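Local coordinates for methylmalonyl-CoA carboxyltransferase 12S subunit (Propionibacterium freudenreichii, PDB 1ON3) that catalyses transfer of the carboxyl group of methylmalonyl-CoA to the biotin of the 1.3S subunit and forms the hexameric core of transcarboxylase, at the interface of chains A and B. Coordinates in Å, arbitrary orientation; residue numbers count along the deposited sequence, not the author numbering. Chains: chain A/B, Methylmalonyl-CoA carboxyltransferase 12S subunit.

The interface of chains A and B. Residues chain A 392, 413, 416, 423; chain B 151, 154-155, 158, 184.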
loop_
_atom_site.group_PDB
_atom_site.type_symbol
_atom_site.label_atom_id
_atom_site.label_comp_id
_atom_site.label_asym_id
_atom_site.label_seq_id
_atom_site.Cartn_x
_atom_site.Cartn_y
_atom_site.Cartn_z
ATOM N N LEU A 392 -18.372 -11.081 22.143
ATOM C CA LEU A 392 -17.055 -10.581 22.548
ATOM C C LEU A 392 -16.204 -10.387 21.298
ATOM O O LEU A 392 -15.488 -9.396 21.162
ATOM C CB LEU A 392 -16.373 -11.578 23.496
ATOM C CG LEU A 392 -17.113 -11.845 24.816
ATOM C CD1 LEU A 392 -16.543 -13.078 25.500
ATOM C CD2 LEU A 392 -17.004 -10.641 25.719
ATOM N N GLY A 413 -19.179 -11.617 32.822
ATOM C CA GLY A 413 -19.042 -11.830 31.397
ATOM C C GLY A 413 -20.106 -11.178 30.541
ATOM O O GLY A 413 -19.795 -10.658 29.469
ATOM N N LEU A 416 -19.256 -7.654 29.912
ATOM C CA LEU A 416 -18.156 -7.549 28.954
ATOM C C LEU A 416 -18.684 -7.756 27.539
ATOM O O LEU A 416 -18.224 -7.108 26.593
ATOM C CB LEU A 416 -17.069 -8.593 29.246
ATOM C CG LEU A 416 -16.387 -8.500 30.607
ATOM C CD1 LEU A 416 -15.300 -9.561 30.671
ATOM C CD2 LEU A 416 -15.792 -7.094 30.824
ATOM N N LEU A 423 -13.287 -3.710 25.792
ATOM C CA LEU A 423 -13.567 -4.275 24.465
ATOM C C LEU A 423 -13.569 -3.158 23.411
ATOM O O LEU A 423 -14.057 -3.321 22.284
ATOM C CB LEU A 423 -14.883 -5.060 24.444
ATOM C CG LEU A 423 -14.650 -6.569 24.659
ATOM C CD1 LEU A 423 -14.218 -6.817 26.100
ATOM C CD2 LEU A 423 -15.907 -7.359 24.338
ATOM N N LEU B 151 -12.661 -8.201 36.926
ATOM C CA LEU B 151 -13.564 -8.226 35.785
ATOM C C LEU B 151 -12.904 -7.530 34.595
ATOM O O LEU B 151 -12.947 -8.020 33.473
ATOM C CB LEU B 151 -14.855 -7.494 36.144
ATOM C CG LEU B 151 -15.916 -7.262 35.073
ATOM C CD1 LEU B 151 -16.462 -8.574 34.538
ATOM C CD2 LEU B 151 -17.026 -6.444 35.704
ATOM N N TYR B 154 -10.437 -9.599 32.555
ATOM C CA TYR B 154 -11.010 -10.546 31.608
ATOM C C TYR B 154 -11.392 -9.849 30.312
ATOM O O TYR B 154 -11.258 -10.413 29.221
ATOM C CB TYR B 154 -12.243 -11.226 32.217
ATOM C CG TYR B 154 -11.920 -12.497 32.976
ATOM C CD1 TYR B 154 -12.907 -13.170 33.705
ATOM C CD2 TYR B 154 -10.637 -13.048 32.944
ATOM C CE1 TYR B 154 -12.625 -14.361 34.377
ATOM C CE2 TYR B 154 -10.348 -14.231 33.612
ATOM C CZ TYR B 154 -11.348 -14.884 34.325
ATOM O OH TYR B 154 -11.065 -16.062 34.981
ATOM N N GLY B 155 -11.878 -8.621 30.442
ATOM C CA GLY B 155 -12.255 -7.869 29.260
ATOM C C GLY B 155 -11.014 -7.667 28.411
ATOM O O GLY B 155 -11.048 -7.846 27.193
ATOM N N PHE B 158 -10.058 -11.042 26.622
ATOM C CA PHE B 158 -10.897 -11.390 25.474
ATOM C C PHE B 158 -10.561 -10.508 24.273
ATOM O O PHE B 158 -10.490 -10.981 23.149
ATOM C CB PHE B 158 -12.387 -11.230 25.806
ATOM C CG PHE B 158 -12.840 -12.011 27.021
ATOM C CD1 PHE B 158 -12.271 -13.247 27.331
ATOM C CD2 PHE B 158 -13.868 -11.527 27.826
ATOM C CE1 PHE B 158 -12.718 -13.987 28.424
ATOM C CE2 PHE B 158 -14.328 -12.254 28.920
ATOM C CZ PHE B 158 -13.753 -13.491 29.224
ATOM N N TYR B 184 -14.783 -17.918 28.125
ATOM C CA TYR B 184 -14.863 -17.261 26.826
ATOM C C TYR B 184 -13.473 -17.082 26.200
ATOM O O TYR B 184 -13.354 -16.950 24.983
ATOM C CB TYR B 184 -15.594 -15.926 26.962
ATOM C CG TYR B 184 -17.086 -16.094 27.132
ATOM C CD1 TYR B 184 -17.759 -15.482 28.187
ATOM C CD2 TYR B 184 -17.827 -16.889 26.248
ATOM C CE1 TYR B 184 -19.143 -15.652 28.366
ATOM C CE2 TYR B 184 -19.210 -17.067 26.416
ATOM C CZ TYR B 184 -19.853 -16.436 27.484
ATOM O OH TYR B 184 -21.209 -16.577 27.667
#
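A:Leu416, A:Leu392, B:Gly155 and B:Phe158 all have helical backbones (phi near -62°, psi near -40°), and the short helix 412-416 of chain A meets helix 147-164 of chain B at B:Gly155, where no side chain covers the backbone. A:Leu416 is the central wedge. Its CG stands anti to the carbonyl carbon (chi1 -61°) and the chain continues extended, which carries CD1 of A:Leu416 to the rim of the B:Phe158 ring, 3.4 Å from CE2. The two side chains run nearly perpendicular. CD1 of A:Leu416 also lies 3.6 Å from N of B:Gly155 and touches CB of B:Tyr154, whose ring points away. The other branch of A:Leu416, CD2, reaches CA of B:Gly155 at 3.9 Å. Alongside, B:Leu151 passes in the opposite direction and sets its CD1 3.9 Å from CG of A:Leu416.

A:Leu392 crosses B:Tyr184 at about a right angle, its CD1 3.3 Å from CB of B:Tyr184. CD1 of A:Leu392 also sits 3.9 Å above one face of the B:Phe158 ring, displaced toward the rim, and its second methyl, CD2, comes up to the same ring. On the opposite face lies the carbonyl O of B:Tyr154, from the preceding turn, so the phenyl ring is flanked on both sides. A:Leu423 adds a smaller contact, its CD1 3.5 Å from the carbonyl O of B:Gly155. A:Gly413 faces B:Leu151 and lines a methylmalonyl-CoA pocket, so the packing probably also steadies substrate-binding segments. Repeated by the two-fold axis, this apolar patch contributes to joining two 12S subunits within the homohexamer that forms the core of transcarboxylase.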